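Local atomic coordinates of cadherin-23 (Mus musculus, PDB entry 5UZ8), a protein that probably serves calcium-dependent adhesion and mechanotransduction in hearing, as a cadherin whose extracellular repeats are joined through calcium-binding linkers. Residues Thr133-Val138 with Val209-Leu214; Ile243-Thr248 with Thr309-Glu314. All coordinates share one frame; numbering follows the deposited sequence.

Contact 1: residues Thr133-Val138 with Val209-Leu214; sequences TVILRV and VVIRVL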
ATOM      1  N   THR A 133       7.532 -10.932 -10.942  1.00 19.95           N
ATOM      2  CA  THR A 133       8.237 -11.001  -9.699  1.00 19.46           C
ATOM      3  C   THR A 133       7.460 -10.217  -8.646  1.00 18.11           C
ATOM      4  O   THR A 133       7.002  -9.110  -8.906  1.00 16.40           O
ATOM      5  CB  THR A 133       9.653 -10.412  -9.833  1.00 19.77           C
ATOM      6  OG1 THR A 133      10.357 -11.092 -10.882  1.00 20.17           O
ATOM      7  CG2 THR A 133      10.425 -10.543  -8.517  1.00 20.19           C
ATOM      8  N   VAL A 134       7.277 -10.815  -7.470  1.00 18.02           N
ATOM      9  CA  VAL A 134       6.672 -10.100  -6.370  1.00 17.61           C
ATOM     10  C   VAL A 134       7.726  -9.189  -5.760  1.00 17.68           C
ATOM     11  O   VAL A 134       8.836  -9.630  -5.434  1.00 18.67           O
ATOM     12  CB  VAL A 134       6.159 -11.061  -5.272  1.00 18.05           C
ATOM     13  CG1 VAL A 134       5.670 -10.279  -4.063  1.00 17.12           C
ATOM     14  CG2 VAL A 134       5.047 -11.933  -5.837  1.00 18.99           C
ATOM     15  N   ILE A 135       7.365  -7.944  -5.581  1.00 17.15           N
ATOM     16  CA  ILE A 135       8.282  -6.926  -5.056  1.00 18.19           C
ATOM     17  C   ILE A 135       8.134  -6.749  -3.547  1.00 18.19           C
ATOM     18  O   ILE A 135       9.129  -6.655  -2.834  1.00 17.94           O
ATOM     19  CB  ILE A 135       8.066  -5.597  -5.757  1.00 18.00           C
ATOM     20  CG1 ILE A 135       8.491  -5.737  -7.214  1.00 18.88           C
ATOM     21  CG2 ILE A 135       8.911  -4.511  -5.114  1.00 18.55           C
ATOM     22  CD1 ILE A 135       8.118  -4.547  -8.042  1.00 19.25           C
ATOM     23  N   LEU A 136       6.890  -6.650  -3.084  1.00 17.97           N
ATOM     24  CA  LEU A 136       6.614  -6.530  -1.655  1.00 19.10           C
ATOM     25  C   LEU A 136       5.164  -6.927  -1.394  1.00 18.60           C
ATOM     26  O   LEU A 136       4.373  -7.048  -2.322  1.00 17.78           O
ATOM     27  CB  LEU A 136       6.817  -5.082  -1.194  1.00 20.08           C
ATOM     28  CG  LEU A 136       5.668  -4.196  -1.690  1.00 21.47           C
ATOM     29  CD1 LEU A 136       5.133  -3.278  -0.625  1.00 22.82           C
ATOM     30  CD2 LEU A 136       6.036  -3.487  -2.965  1.00 23.22           C
ATOM     31  N   ARG A 137       4.852  -7.127  -0.124  1.00 18.29           N
ATOM     32  CA  ARG A 137       3.499  -7.429   0.294  0.50 17.81           C
ATOM     33  C   ARG A 137       3.035  -6.333   1.255  1.00 17.67           C
ATOM     34  O   ARG A 137       3.731  -6.011   2.199  1.00 17.12           O
ATOM     35  CB  ARG A 137       3.492  -8.790   0.990  0.50 18.56           C
ATOM     36  CG  ARG A 137       2.119  -9.307   1.394  0.50 18.61           C
ATOM     37  CD  ARG A 137       2.243 -10.750   1.873  0.50 19.74           C
ATOM     38  NE  ARG A 137       1.999 -11.717   0.817  0.50 20.59           N
ATOM     39  CZ  ARG A 137       2.501 -12.949   0.766  0.50 22.25           C
ATOM     40  NH1 ARG A 137       2.169 -13.760  -0.237  0.50 22.19           N
ATOM     41  NH2 ARG A 137       3.342 -13.378   1.708  0.50 23.83           N
ATOM     42  N   VAL A 138       1.866  -5.768   0.996  1.00 16.94           N
ATOM     43  CA  VAL A 138       1.212  -4.854   1.910  1.00 16.69           C
ATOM     44  C   VAL A 138       0.182  -5.639   2.715  1.00 16.39           C
ATOM     45  O   VAL A 138      -0.434  -6.576   2.196  1.00 15.51           O
ATOM     46  CB  VAL A 138       0.578  -3.661   1.188  1.00 16.58           C
ATOM     47  CG1 VAL A 138       1.638  -2.937   0.365  1.00 17.27           C
ATOM     48  CG2 VAL A 138      -0.630  -4.043   0.352  1.00 16.96           C
ATOM     49  N   VAL A 209       3.032   3.425  -1.708  1.00 14.54           N
ATOM     50  CA  VAL A 209       4.072   2.426  -1.970  1.00 14.38           C
ATOM     51  C   VAL A 209       5.061   2.981  -2.986  1.00 14.46           C
ATOM     52  O   VAL A 209       4.656   3.282  -4.113  1.00 14.70           O
ATOM     53  CB  VAL A 209       3.461   1.137  -2.531  1.00 13.98           C
ATOM     54  CG1 VAL A 209       4.572   0.091  -2.755  1.00 13.99           C
ATOM     55  CG2 VAL A 209       2.390   0.619  -1.578  1.00 14.03           C
ATOM     56  N   VAL A 210       6.328   3.144  -2.583  1.00 14.77           N
ATOM     57  CA  VAL A 210       7.388   3.626  -3.429  1.00 14.83           C
ATOM     58  C   VAL A 210       8.156   2.440  -4.000  1.00 14.44           C
ATOM     59  O   VAL A 210       8.615   1.552  -3.261  1.00 15.05           O
ATOM     60  CB  VAL A 210       8.391   4.525  -2.668  1.00 15.80           C
ATOM     61  CG1 VAL A 210       9.532   4.971  -3.581  1.00 16.41           C
ATOM     62  CG2 VAL A 210       7.689   5.738  -2.094  1.00 16.78           C
ATOM     63  N   ILE A 211       8.350   2.444  -5.307  1.00 13.72           N
ATOM     64  CA  ILE A 211       9.232   1.475  -5.944  0.50 13.49           C
ATOM     65  C   ILE A 211      10.292   2.267  -6.686  1.00 13.79           C
ATOM     66  O   ILE A 211       9.992   2.968  -7.662  1.00 13.95           O
ATOM     67  CB  ILE A 211       8.489   0.520  -6.896  0.50 12.87           C
ATOM     68  CG1 ILE A 211       7.588  -0.407  -6.091  0.50 12.86           C
ATOM     69  CG2 ILE A 211       9.489  -0.335  -7.695  0.50 12.85           C
ATOM     70  CD1 ILE A 211       6.443  -1.030  -6.866  0.50 12.62           C
ATOM     71  N   ARG A 212      11.528   2.167  -6.214  1.00 13.93           N
ATOM     72  CA  ARG A 212      12.647   2.863  -6.844  1.00 14.47           C
ATOM     73  C   ARG A 212      13.338   1.883  -7.775  1.00 14.69           C
ATOM     74  O   ARG A 212      13.553   0.724  -7.424  1.00 15.16           O
ATOM     75  CB  ARG A 212      13.598   3.445  -5.818  1.00 14.96           C
ATOM     76  CG  ARG A 212      12.899   4.447  -4.906  1.00 15.54           C
ATOM     77  CD  ARG A 212      13.859   5.355  -4.137  1.00 16.43           C
ATOM     78  NE  ARG A 212      13.099   6.218  -3.262  1.00 17.31           N
ATOM     79  CZ  ARG A 212      12.462   7.329  -3.634  1.00 17.94           C
ATOM     80  NH1 ARG A 212      12.549   7.807  -4.882  1.00 17.56           N
ATOM     81  NH2 ARG A 212      11.748   7.983  -2.725  1.00 19.11           N
ATOM     82  N   VAL A 213      13.650   2.349  -8.982  1.00 14.41           N
ATOM     83  CA  VAL A 213      14.146   1.477 -10.036  1.00 14.91           C
ATOM     84  C   VAL A 213      15.633   1.732 -10.170  1.00 15.08           C
ATOM     85  O   VAL A 213      16.052   2.834 -10.517  1.00 15.49           O
ATOM     86  CB  VAL A 213      13.435   1.765 -11.358  1.00 15.20           C
ATOM     87  CG1 VAL A 213      13.917   0.823 -12.458  1.00 15.56           C
ATOM     88  CG2 VAL A 213      11.943   1.634 -11.165  1.00 15.40           C
ATOM     89  N   LEU A 214      16.414   0.709  -9.894  1.00 15.12           N
ATOM     90  CA  LEU A 214      17.881   0.802  -9.907  1.00 16.04           C
ATOM     91  C   LEU A 214      18.451   0.542 -11.299  1.00 15.81           C
ATOM     92  O   LEU A 214      17.941  -0.294 -12.041  1.00 15.22           O
ATOM     93  CB  LEU A 214      18.472  -0.191  -8.897  1.00 17.10           C
ATOM     94  CG  LEU A 214      17.920  -0.046  -7.484  1.00 17.62           C
ATOM     95  CD1 LEU A 214      18.493  -1.130  -6.579  1.00 18.83           C
ATOM     96  CD2 LEU A 214      18.200   1.337  -6.927  1.00 18.41           C
TER

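Contact 2: residues Ile243-Thr248 with Thr309-Glu314; sequences ITMLAT and TMLLVE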
ATOM      1  N   ILE A 243      39.124  18.860 -33.231  1.00 23.79           N
ATOM      2  CA  ILE A 243      37.687  18.804 -33.029  1.00 24.59           C
ATOM      3  C   ILE A 243      37.470  18.254 -31.627  1.00 23.55           C
ATOM      4  O   ILE A 243      38.354  17.545 -31.109  1.00 21.67           O
ATOM      5  CB  ILE A 243      37.022  17.853 -34.063  1.00 24.40           C
ATOM      6  CG1 ILE A 243      35.500  17.980 -34.018  1.00 26.36           C
ATOM      7  CG2 ILE A 243      37.489  16.402 -33.909  1.00 23.11           C
ATOM      8  CD1 ILE A 243      34.848  17.318 -35.227  1.00 26.91           C
ATOM      9  N   THR A 244      36.339  18.604 -31.017  1.00 24.02           N
ATOM     10  CA  THR A 244      35.907  17.956 -29.770  1.00 23.81           C
ATOM     11  C   THR A 244      34.749  17.005 -30.030  1.00 23.52           C
ATOM     12  O   THR A 244      33.696  17.397 -30.575  1.00 23.78           O
ATOM     13  CB  THR A 244      35.510  19.001 -28.722  1.00 26.19           C
ATOM     14  OG1 THR A 244      36.653  19.792 -28.405  1.00 27.12           O
ATOM     15  CG2 THR A 244      34.976  18.342 -27.447  1.00 26.00           C
ATOM     16  N   MET A 245      34.961  15.753 -29.639  1.00 22.46           N
ATOM     17  CA  MET A 245      34.009  14.684 -29.880  1.00 22.28           C
ATOM     18  C   MET A 245      33.158  14.542 -28.626  1.00 22.18           C
ATOM     19  O   MET A 245      33.664  14.687 -27.498  1.00 21.60           O
ATOM     20  CB  MET A 245      34.732  13.375 -30.174  1.00 21.49           C
ATOM     21  CG  MET A 245      35.620  13.410 -31.415  1.00 22.38           C
ATOM     22  SD  MET A 245      34.791  13.938 -32.921  1.00 24.55           S
ATOM     23  CE  MET A 245      33.587  12.633 -33.142  1.00 24.87           C
ATOM     24  N   LEU A 246      31.873  14.261 -28.823  1.00 22.62           N
ATOM     25  CA  LEU A 246      30.935  14.158 -27.701  1.00 23.13           C
ATOM     26  C   LEU A 246      29.941  13.027 -27.949  1.00 22.20           C
ATOM     27  O   LEU A 246      29.203  13.019 -28.929  1.00 23.00           O
ATOM     28  CB  LEU A 246      30.203  15.495 -27.483  1.00 25.46           C
ATOM     29  CG  LEU A 246      29.159  15.513 -26.357  1.00 26.71           C
ATOM     30  CD1 LEU A 246      29.821  15.422 -24.975  1.00 27.04           C
ATOM     31  CD2 LEU A 246      28.278  16.744 -26.435  1.00 29.16           C
ATOM     32  N   ALA A 247      29.956  12.042 -27.066  1.00 21.20           N
ATOM     33  CA  ALA A 247      28.964  10.980 -27.065  1.00 20.07           C
ATOM     34  C   ALA A 247      28.029  11.152 -25.865  1.00 20.26           C
ATOM     35  O   ALA A 247      28.358  11.883 -24.920  1.00 20.98           O
ATOM     36  CB  ALA A 247      29.647   9.634 -27.015  1.00 19.13           C
ATOM     37  N   THR A 248      26.865  10.508 -25.948  1.00 19.55           N
ATOM     38  CA  THR A 248      25.882  10.476 -24.867  1.00 19.74           C
ATOM     39  C   THR A 248      25.618   9.042 -24.437  1.00 17.93           C
ATOM     40  O   THR A 248      25.808   8.096 -25.207  1.00 18.29           O
ATOM     41  CB  THR A 248      24.539  11.114 -25.268  1.00 21.07           C
ATOM     42  OG1 THR A 248      23.991  10.431 -26.405  1.00 21.59           O
ATOM     43  CG2 THR A 248      24.727  12.591 -25.594  1.00 23.18           C
ATOM     44  N   THR A 309      32.053   6.445 -33.862  1.00 17.60           N
ATOM     45  CA  THR A 309      31.758   7.217 -35.049  1.00 18.55           C
ATOM     46  C   THR A 309      33.053   7.376 -35.824  1.00 19.46           C
ATOM     47  O   THR A 309      34.133   7.045 -35.312  1.00 18.57           O
ATOM     48  CB  THR A 309      31.138   8.572 -34.684  1.00 18.28           C
ATOM     49  OG1 THR A 309      30.740   9.242 -35.883  1.00 19.35           O
ATOM     50  CG2 THR A 309      32.103   9.434 -33.920  1.00 17.56           C
ATOM     51  N   MET A 310      32.926   7.814 -37.077  1.00 21.19           N
ATOM     52  CA  MET A 310      34.087   8.029 -37.922  0.50 21.87           C
ATOM     53  C   MET A 310      34.379   9.522 -38.018  1.00 21.92           C
ATOM     54  O   MET A 310      33.464  10.356 -37.966  1.00 21.33           O
ATOM     55  CB  MET A 310      33.873   7.401 -39.309  0.50 23.67           C
ATOM     56  CG  MET A 310      33.712   5.879 -39.283  0.50 24.84           C
ATOM     57  SD  MET A 310      35.003   5.038 -38.339  0.50 24.56           S
ATOM     58  CE  MET A 310      34.421   3.341 -38.244  0.50 25.36           C
ATOM     59  N   LEU A 311      35.668   9.850 -38.138  1.00 21.42           N
ATOM     60  CA  LEU A 311      36.112  11.242 -38.201  1.00 21.60           C
ATOM     61  C   LEU A 311      37.061  11.360 -39.399  1.00 22.63           C
ATOM     62  O   LEU A 311      38.142  10.767 -39.387  1.00 21.47           O
ATOM     63  CB  LEU A 311      36.815  11.662 -36.914  1.00 21.30           C
ATOM     64  CG  LEU A 311      37.504  13.042 -36.907  1.00 22.10           C
ATOM     65  CD1 LEU A 311      36.516  14.164 -37.165  1.00 23.14           C
ATOM     66  CD2 LEU A 311      38.280  13.292 -35.615  1.00 22.12           C
ATOM     67  N   LEU A 312      36.612  12.054 -40.437  1.00 23.36           N
ATOM     68  CA  LEU A 312      37.444  12.300 -41.612  1.00 24.65           C
ATOM     69  C   LEU A 312      38.275  13.545 -41.317  1.00 24.24           C
ATOM     70  O   LEU A 312      37.729  14.561 -40.900  1.00 23.54           O
ATOM     71  CB  LEU A 312      36.589  12.522 -42.843  1.00 27.23           C
ATOM     72  CG  LEU A 312      37.287  13.116 -44.063  1.00 29.93           C
ATOM     73  CD1 LEU A 312      38.551  12.339 -44.481  1.00 30.39           C
ATOM     74  CD2 LEU A 312      36.273  13.218 -45.197  1.00 32.37           C
ATOM     75  N   VAL A 313      39.593  13.454 -41.500  1.00 23.69           N
ATOM     76  CA  VAL A 313      40.456  14.634 -41.357  1.00 23.16           C
ATOM     77  C   VAL A 313      41.212  14.864 -42.650  1.00 24.15           C
ATOM     78  O   VAL A 313      41.947  13.984 -43.095  1.00 23.66           O
ATOM     79  CB  VAL A 313      41.471  14.453 -40.237  1.00 22.23           C
ATOM     80  CG1 VAL A 313      42.283  15.736 -40.066  1.00 22.57           C
ATOM     81  CG2 VAL A 313      40.779  14.068 -38.945  1.00 21.40           C
ATOM     82  N   GLU A 314      40.989  16.015 -43.272  1.00 25.27           N
ATOM     83  CA  GLU A 314      41.738  16.406 -44.471  0.50 26.28           C
ATOM     84  C   GLU A 314      42.717  17.507 -44.096  1.00 25.72           C
ATOM     85  O   GLU A 314      42.515  18.229 -43.118  1.00 25.10           O
ATOM     86  CB  GLU A 314      40.808  16.840 -45.617  0.50 28.70           C
ATOM     87  CG  GLU A 314      40.075  18.165 -45.425  0.50 30.05           C
ATOM     88  CD  GLU A 314      39.521  18.732 -46.727  0.50 32.62           C
ATOM     89  OE1 GLU A 314      39.053  19.901 -46.719  0.50 33.71           O
ATOM     90  OE2 GLU A 314      39.557  18.007 -47.754  0.50 33.65           O
TER

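Contact 1: residues Thr133-Val138 with Val209-Leu214
Leu-136 and Val-209 meet without any flat group between them; the one planar group flanking the contact, the guanidinium of Arg-212, lies outside the apolar layer. Val-210 CG1 sits 3.6 Å above one of its faces, displaced toward the rim, while NE is hydrogen-bonded to Gln-122 OE1. On the inward side of the same strand, Val-209 CG1 faces both methyls of Leu-136, reaching CD2 at 3.9 Å and CD1 at 4.0 Å. Val-209 uses its other branch for Val-138: CG2 lies 4.1 Å from Val-138 CG1, the two valines passing at a slant. Residues 133-138 and 209-214 belong to the two facing sheets of a cadherin repeat, a Greek-key beta sandwich, and no hydrogen bond joins them. A classic beta bulge, with Ile-135 and Leu-136 both opposite Ile-171 of strand 170-173, interrupts the usual alternation and turns two consecutive side chains inward. Ile-135 can therefore reach across as well: in one of the two modelled conformers of Ile-211, its CD1 meets Ile-135 CD1 tip to tip at 4.1 Å. In Ile-135, CG1 lies anti to the carbonyl carbon (chi1 -67°) and chi2 of 171° extends the chain, carrying CD1 out to the facing sheet. Phe-162 of strand 162-164, on the same sheet as 133-138, touches Ile-135 and this conformer of Ile-211.

Contact 2: residues Ile243-Thr248 with Thr309-Glu314
Ile-243 and Met-245 pack on Leu-311 and Thr-309 between the two sheets of the cadherin sandwich. The hydrophobic contact has two parts. In the first, Ile-243 and Leu-311 lie alongside each other, pointing opposite ways: Ile-243 CG2 presses against Leu-311 CD2 at 3.6 Å, and Ile-243 CD1 lies 4.1 Å from Leu-311 CD1, so both methyls of the leucine are engaged. In the second, the chain of Met-245 is bent at both chi2 and chi3 (-54° and -64°). Its SD lies beside Leu-311, 4.5 Å from CD2, and its methyl is directed at Thr-309.

No hydrogen bond links the two segments directly. Ile-243 is paired through its backbone with Val-279, and Thr-309 with Val-295, while Ala-247 N is hydrogen-bonded to Tyr-260 OH on the facing sheet. The hydroxyl of buried Thr-309 is satisfied by Lys-225 O, to which OG1 is hydrogen-bonded. With OG1 placed opposite the backbone N across the CA-CB bond (chi1 -174°), the threonine divides its two branches between a polar and an apolar task, and its CG2 meets Met-245 CE end-on at 3.6 Å.

Contacts 1 and 2 sit in successive cadherin repeats and follow one another along the chain; their centres are 42 Å apart and their nearest atoms about 17 Å, so they do not touch. Each joins the equivalent two sheets of its own repeat: strand 134-141 to 204-214 in contact 1, strand 241-244 to 306-316 in contact 2. The calcium-binding linker connects them: residues 209-214 run directly into the calcium ligands Asp-215 and Val-216, and residues 243-248 into the calcium ligand Asp-249. In contact 1 the side chain of Ile-211 is about 14 Å from a bound calcium ion. Glutathione occupies a pocket at this linker, with Asp-178, Glu-180 and Lys-181 from one repeat and Gln-250 from the next.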